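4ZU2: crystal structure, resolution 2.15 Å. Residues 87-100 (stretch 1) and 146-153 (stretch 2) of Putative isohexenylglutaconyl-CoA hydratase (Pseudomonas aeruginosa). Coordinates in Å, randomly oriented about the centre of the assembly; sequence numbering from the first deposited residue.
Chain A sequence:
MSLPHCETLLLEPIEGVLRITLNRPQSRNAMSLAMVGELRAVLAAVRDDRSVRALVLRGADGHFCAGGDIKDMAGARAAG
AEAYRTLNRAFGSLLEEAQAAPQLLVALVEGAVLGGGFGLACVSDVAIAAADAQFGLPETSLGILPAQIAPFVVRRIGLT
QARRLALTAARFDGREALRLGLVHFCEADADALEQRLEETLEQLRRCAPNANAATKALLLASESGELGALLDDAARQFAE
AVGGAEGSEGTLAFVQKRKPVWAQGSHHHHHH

Stretch 1 87-100: LNRAFGSLLEEAQA
Stretch 2 (146-153) PAQIAPFV

Residues 87-99 form a regular helix that begins earlier in the chain, and Ala 100 is the first residue to leave helical phi/psi. Stretch 2 starts as a turn and is helical by its end, continuing beyond Val 153. The two helix axes run in nearly the same direction, 24° apart, and approach to 10.7 Å. The gap narrows at the turn, where Gly 92 CA and Gln 148 CA lie 5.2 Å apart; farther along, Leu 95 CA and Phe 152 CA are 8.1 Å apart. Together the stretches bury 459 Å²; Gln 148 (114 Å²) and Phe 152 (107 Å²) have the largest areas covered, nearly half of the total between them.

Gln 148 (phi/psi -74/-30) points toward the helix and folds compactly, chi1 and chi2 both m and chi3 -63°. Its amide suits a buried site with polar neighbours: Gln 148 NE2 donates to Asn 88 OD1 (3.0 Å, 137°) and is also hydrogen-bonded elsewhere in the structure. Asn 88 presents that acceptor from a t rotamer (chi2 -116°). Gln 148 OE1 sits 3.0 Å from Gly 92 CA. Glycine suits this place: an ideal CB there would lie 1.6 Å from Gln 148 OE1, a clash. Beside it, Arg 89 (t, p, t, chi4 87°) brings CD to 3.8 Å from Gln 148 OE1, while Arg 89 NH2 forms a salt bridge with Glu 96 OE2 at 3.0 Å within the helix.

One turn on, Phe 152 (phi/psi -80/-28, chi1 m, chi2 -76°) supplies a large, buried apolar ring. Buried Leu 95 (m, t) suits it, laying an apolar CB over one face, 3.6 Å from Phe 152 CE2, a CH-pi contact; Leu 95 CD1 reaches 3.8 Å from Gln 148 O, so one leucine touches both main partners. Gln 99 (t, p, chi3 -42°) places NE2 at the ring edge, 3.7 Å from Phe 152 CD1. Gln 99 NE2 also donates to a water, 3.1 Å from NE2 to the water O, and the water O donates to Phe 152 O (3.2 Å), bridging side chain to backbone.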

ATOM      1  N   LEU A  87       9.105  28.466  -5.282  1.00 23.84           N
ATOM      2  CA  LEU A  87       8.461  27.968  -6.499  1.00 17.62           C
ATOM      3  C   LEU A  87       8.227  26.447  -6.496  1.00 17.05           C
ATOM      4  O   LEU A  87       7.156  26.023  -6.938  1.00 19.96           O
ATOM      5  CB  LEU A  87       9.264  28.400  -7.753  1.00 23.68           C
ATOM      6  CG  LEU A  87       9.398  29.921  -7.988  1.00 31.61           C
ATOM      7  CD1 LEU A  87      10.491  30.308  -9.018  1.00 34.35           C
ATOM      8  CD2 LEU A  87       8.090  30.489  -8.460  1.00 37.07           C
ATOM      9  N   ASN A  88       9.203  25.641  -6.037  1.00 14.56           N
ATOM     10  CA  ASN A  88       8.983  24.187  -5.784  1.00  9.13           C
ATOM     11  C   ASN A  88       7.848  23.952  -4.749  1.00 18.14           C
ATOM     12  O   ASN A  88       6.942  23.181  -4.984  1.00 15.07           O
ATOM     13  CB  ASN A  88      10.285  23.476  -5.352  1.00  6.95           C
ATOM     14  CG  ASN A  88      10.155  21.956  -5.275  1.00 17.59           C
ATOM     15  OD1 ASN A  88      10.280  21.356  -4.203  1.00 15.25           O
ATOM     16  ND2 ASN A  88       9.932  21.320  -6.423  1.00 20.18           N
ATOM     17  N   ARG A  89       7.856  24.681  -3.634  1.00 15.59           N
ATOM     18  CA  ARG A  89       6.773  24.521  -2.664  1.00 14.32           C
ATOM     19  C   ARG A  89       5.395  24.867  -3.236  1.00 15.19           C
ATOM     20  O   ARG A  89       4.409  24.182  -2.942  1.00  7.69           O
ATOM     21  CB  ARG A  89       6.992  25.331  -1.383  1.00 14.29           C
ATOM     22  CG  ARG A  89       5.916  25.041  -0.349  1.00 17.01           C
ATOM     23  CD  ARG A  89       5.963  23.597   0.052  1.00 15.75           C
ATOM     24  NE  ARG A  89       5.032  23.221   1.107  1.00  8.33           N
ATOM     25  CZ  ARG A  89       3.778  22.842   0.891  1.00 14.41           C
ATOM     26  NH1 ARG A  89       3.301  22.803  -0.349  1.00 18.92           N
ATOM     27  NH2 ARG A  89       3.010  22.485   1.913  1.00 13.36           N
ATOM     28  N   ALA A  90       5.315  25.917  -4.063  1.00 15.83           N
ATOM     29  CA  ALA A  90       4.055  26.218  -4.745  1.00 15.24           C
ATOM     30  C   ALA A  90       3.611  25.099  -5.720  1.00 12.98           C
ATOM     31  O   ALA A  90       2.433  24.909  -5.927  1.00 12.49           O
ATOM     32  CB  ALA A  90       4.100  27.575  -5.461  1.00 19.24           C
ATOM     33  N   PHE A  91       4.542  24.349  -6.297  1.00 16.42           N
ATOM     34  CA  PHE A  91       4.143  23.228  -7.124  1.00 10.19           C
ATOM     35  C   PHE A  91       3.652  22.126  -6.136  1.00 16.34           C
ATOM     36  O   PHE A  91       2.769  21.331  -6.447  1.00 19.33           O
ATOM     37  CB  PHE A  91       5.259  22.756  -8.071  1.00  9.20           C
ATOM     38  CG  PHE A  91       5.007  21.367  -8.657  1.00 13.09           C
ATOM     39  CD1 PHE A  91       3.906  21.118  -9.461  1.00 15.71           C
ATOM     40  CD2 PHE A  91       5.832  20.302  -8.342  1.00 21.56           C
ATOM     41  CE1 PHE A  91       3.658  19.861  -9.959  1.00 14.88           C
ATOM     42  CE2 PHE A  91       5.564  19.023  -8.838  1.00 21.11           C
ATOM     43  CZ  PHE A  91       4.482  18.823  -9.668  1.00 11.52           C
ATOM     44  N   GLY A  92       4.165  22.128  -4.919  1.00  6.36           N
ATOM     45  CA  GLY A  92       3.652  21.205  -3.918  1.00 10.18           C
ATOM     46  C   GLY A  92       2.239  21.596  -3.495  1.00 13.25           C
ATOM     47  O   GLY A  92       1.402  20.733  -3.225  1.00 15.11           O
ATOM     48  N   SER A  93       1.974  22.894  -3.432  1.00 10.58           N
ATOM     49  CA  SER A  93       0.630  23.356  -3.114  1.00 13.34           C
ATOM     50  C   SER A  93      -0.342  22.964  -4.212  1.00 15.48           C
ATOM     51  O   SER A  93      -1.477  22.630  -3.907  1.00 11.26           O
ATOM     52  CB  SER A  93       0.584  24.859  -2.895  1.00 11.01           C
ATOM     53  OG  SER A  93       1.450  25.238  -1.865  1.00 14.74           O
ATOM     54  N   LEU A  94       0.079  22.973  -5.477  1.00 12.86           N
ATOM     55  CA  LEU A  94      -0.829  22.512  -6.547  1.00 11.14           C
ATOM     56  C   LEU A  94      -1.232  21.055  -6.315  1.00 13.81           C
ATOM     57  O   LEU A  94      -2.367  20.717  -6.485  1.00 19.09           O
ATOM     58  CB  LEU A  94      -0.222  22.667  -7.939  1.00 15.07           C
ATOM     59  CG  LEU A  94      -0.835  21.833  -9.072  1.00 16.77           C
ATOM     60  CD1 LEU A  94      -2.305  22.067  -9.232  1.00 19.38           C
ATOM     61  CD2 LEU A  94      -0.155  22.187 -10.387  1.00 21.85           C
ATOM     62  N   LEU A  95      -0.281  20.199  -5.930  1.00 17.15           N
ATOM     63  CA  LEU A  95      -0.542  18.775  -5.794  1.00 16.73           C
ATOM     64  C   LEU A  95      -1.455  18.553  -4.606  1.00 16.54           C
ATOM     65  O   LEU A  95      -2.327  17.682  -4.627  1.00 11.83           O
ATOM     66  CB  LEU A  95       0.762  17.954  -5.639  1.00 15.85           C
ATOM     67  CG  LEU A  95       1.813  17.950  -6.763  1.00 21.08           C
ATOM     68  CD1 LEU A  95       3.113  17.178  -6.348  1.00 19.05           C
ATOM     69  CD2 LEU A  95       1.260  17.410  -8.082  1.00 20.24           C
ATOM     70  N   GLU A  96      -1.286  19.385  -3.590  1.00 15.44           N
ATOM     71  CA  GLU A  96      -2.084  19.253  -2.384  1.00 18.75           C
ATOM     72  C   GLU A  96      -3.531  19.561  -2.684  1.00 20.41           C
ATOM     73  O   GLU A  96      -4.429  18.845  -2.223  1.00 17.23           O
ATOM     74  CB  GLU A  96      -1.620  20.208  -1.279  1.00 15.31           C
ATOM     75  CG  GLU A  96      -0.370  19.786  -0.595  1.00 18.65           C
ATOM     76  CD  GLU A  96      -0.026  20.678   0.613  1.00 19.94           C
ATOM     77  OE1 GLU A  96      -0.280  20.206   1.756  1.00 10.93           O
ATOM     78  OE2 GLU A  96       0.512  21.819   0.403  1.00 16.48           O
ATOM     79  N   GLU A  97      -3.737  20.646  -3.427  1.00 17.50           N
ATOM     80  CA  GLU A  97      -5.067  21.160  -3.724  1.00 13.68           C
ATOM     81  C   GLU A  97      -5.773  20.393  -4.853  1.00 22.36           C
ATOM     82  O   GLU A  97      -7.007  20.421  -4.957  1.00 18.39           O
ATOM     83  CB  GLU A  97      -5.008  22.650  -4.018  1.00 12.03           C
ATOM     84  CG  GLU A  97      -4.377  23.532  -2.894  1.00 25.63           C
ATOM     85  CD  GLU A  97      -3.665  24.828  -3.421  1.00 24.01           C
ATOM     86  OE1 GLU A  97      -3.753  25.149  -4.611  1.00 27.17           O
ATOM     87  OE2 GLU A  97      -3.027  25.539  -2.635  1.00 24.23           O
ATOM     88  N   ALA A  98      -5.003  19.701  -5.685  1.00 19.83           N
ATOM     89  CA  ALA A  98      -5.613  18.855  -6.682  1.00 22.72           C
ATOM     90  C   ALA A  98      -6.060  17.549  -5.981  1.00 22.12           C
ATOM     91  O   ALA A  98      -7.221  17.150  -6.082  1.00 21.02           O
ATOM     92  CB  ALA A  98      -4.645  18.577  -7.817  1.00 19.88           C
ATOM     93  N   GLN A  99      -5.118  16.912  -5.281  1.00 22.19           N
ATOM     94  CA  GLN A  99      -5.357  15.720  -4.459  1.00 22.13           C
ATOM     95  C   GLN A  99      -6.604  15.876  -3.596  1.00 15.73           C
ATOM     96  O   GLN A  99      -7.411  14.944  -3.453  1.00 15.95           O
ATOM     97  CB  GLN A  99      -4.150  15.444  -3.542  1.00 22.94           C
ATOM     98  CG  GLN A  99      -4.280  14.199  -2.592  1.00 10.27           C
ATOM     99  CD  GLN A  99      -3.814  12.919  -3.237  1.00 21.26           C
ATOM    100  OE1 GLN A  99      -4.093  12.665  -4.403  1.00 22.54           O
ATOM    101  NE2 GLN A  99      -3.030  12.134  -2.501  1.00 20.90           N
ATOM    102  N   ALA A 100      -6.770  17.061  -3.045  1.00 14.96           N
ATOM    103  CA  ALA A 100      -7.829  17.291  -2.077  1.00 19.28           C
ATOM    104  C   ALA A 100      -9.052  17.947  -2.689  1.00 21.01           C
ATOM    105  O   ALA A 100      -9.964  18.318  -1.969  1.00 21.93           O
ATOM    106  CB  ALA A 100      -7.282  18.119  -0.871  1.00 11.45           C
ATOM    107  N   PRO A 146      12.846  14.506  -6.893  1.00 14.21           N
ATOM    108  CA  PRO A 146      11.395  14.587  -7.038  1.00 15.35           C
ATOM    109  C   PRO A 146      10.785  14.906  -5.635  1.00 12.08           C
ATOM    110  O   PRO A 146      10.137  14.070  -5.038  1.00 16.54           O
ATOM    111  CB  PRO A 146      11.016  13.184  -7.578  1.00 15.61           C
ATOM    112  CG  PRO A 146      12.090  12.237  -6.997  1.00  7.42           C
ATOM    113  CD  PRO A 146      13.332  13.120  -6.758  1.00 10.56           C
ATOM    114  N   ALA A 147      11.080  16.107  -5.126  1.00 13.36           N
ATOM    115  CA  ALA A 147      10.940  16.456  -3.697  1.00 12.37           C
ATOM    116  C   ALA A 147       9.507  16.576  -3.235  1.00 13.77           C
ATOM    117  O   ALA A 147       9.116  15.958  -2.236  1.00 14.61           O
ATOM    118  CB  ALA A 147      11.651  17.732  -3.407  1.00 15.19           C
ATOM    119  N   GLN A 148       8.721  17.362  -3.975  1.00 12.80           N
ATOM    120  CA  GLN A 148       7.297  17.503  -3.695  1.00 16.05           C
ATOM    121  C   GLN A 148       6.561  16.238  -4.142  1.00 20.30           C
ATOM    122  O   GLN A 148       5.512  15.929  -3.610  1.00 12.91           O
ATOM    123  CB  GLN A 148       6.671  18.678  -4.446  1.00 12.96           C
ATOM    124  CG  GLN A 148       7.275  20.024  -4.198  1.00 21.94           C
ATOM    125  CD  GLN A 148       7.130  20.444  -2.755  1.00 18.52           C
ATOM    126  OE1 GLN A 148       6.028  20.613  -2.254  1.00 12.98           O
ATOM    127  NE2 GLN A 148       8.246  20.572  -2.078  1.00 11.76           N
ATOM    128  N   ILE A 149       7.072  15.555  -5.169  1.00 14.98           N
ATOM    129  CA  ILE A 149       6.428  14.320  -5.643  1.00  6.43           C
ATOM    130  C   ILE A 149       6.470  13.196  -4.606  1.00 12.69           C
ATOM    131  O   ILE A 149       5.518  12.385  -4.531  1.00 14.19           O
ATOM    132  CB  ILE A 149       7.077  13.865  -6.960  1.00 12.15           C
ATOM    133  CG1 ILE A 149       6.730  14.860  -8.084  1.00 15.98           C
ATOM    134  CG2 ILE A 149       6.677  12.526  -7.375  1.00  9.24           C
ATOM    135  CD1 ILE A 149       7.704  14.843  -9.164  1.00 13.54           C
ATOM    136  N   ALA A 150       7.564  13.120  -3.843  1.00 11.27           N
ATOM    137  CA  ALA A 150       7.870  11.935  -3.029  1.00 16.32           C
ATOM    138  C   ALA A 150       6.666  11.391  -2.236  1.00 22.72           C
ATOM    139  O   ALA A 150       6.300  10.226  -2.339  1.00 25.58           O
ATOM    140  CB  ALA A 150       9.015  12.198  -2.091  1.00 15.11           C
ATOM    141  N   PRO A 151       6.038  12.242  -1.447  1.00 18.54           N
ATOM    142  CA  PRO A 151       4.918  11.774  -0.625  1.00 20.29           C
ATOM    143  C   PRO A 151       3.705  11.336  -1.438  1.00 18.61           C
ATOM    144  O   PRO A 151       2.997  10.441  -1.038  1.00 10.84           O
ATOM    145  CB  PRO A 151       4.595  13.003   0.231  1.00 17.92           C
ATOM    146  CG  PRO A 151       5.236  14.119  -0.393  1.00 13.27           C
ATOM    147  CD  PRO A 151       6.407  13.618  -1.123  1.00 14.64           C
ATOM    148  N   PHE A 152       3.496  11.931  -2.606  1.00 21.05           N
ATOM    149  CA  PHE A 152       2.354  11.574  -3.390  1.00 16.69           C
ATOM    150  C   PHE A 152       2.587  10.245  -4.176  1.00 17.57           C
ATOM    151  O   PHE A 152       1.658   9.482  -4.427  1.00 12.97           O
ATOM    152  CB  PHE A 152       1.908  12.736  -4.270  1.00 12.74           C
ATOM    153  CG  PHE A 152       1.444  13.961  -3.497  1.00 15.54           C
ATOM    154  CD1 PHE A 152       0.195  13.986  -2.890  1.00 16.54           C
ATOM    155  CD2 PHE A 152       2.254  15.099  -3.424  1.00 12.03           C
ATOM    156  CE1 PHE A 152      -0.229  15.110  -2.214  1.00 13.37           C
ATOM    157  CE2 PHE A 152       1.866  16.196  -2.727  1.00 13.12           C
ATOM    158  CZ  PHE A 152       0.621  16.219  -2.118  1.00 16.19           C
ATOM    159  N   VAL A 153       3.825   9.945  -4.504  1.00 14.88           N
ATOM    160  CA  VAL A 153       4.102   8.714  -5.206  1.00 19.88           C
ATOM    161  C   VAL A 153       4.126   7.528  -4.226  1.00 20.77           C
ATOM    162  O   VAL A 153       3.691   6.436  -4.572  1.00 22.05           O
ATOM    163  CB  VAL A 153       5.409   8.767  -6.048  1.00 19.18           C
ATOM    164  CG1 VAL A 153       6.636   8.915  -5.171  1.00 22.57           C
ATOM    165  CG2 VAL A 153       5.546   7.497  -6.927  1.00 14.84           C
TER
HETATM  166  O   HOH W   1      -1.469  10.060  -4.153  1.00 17.31           O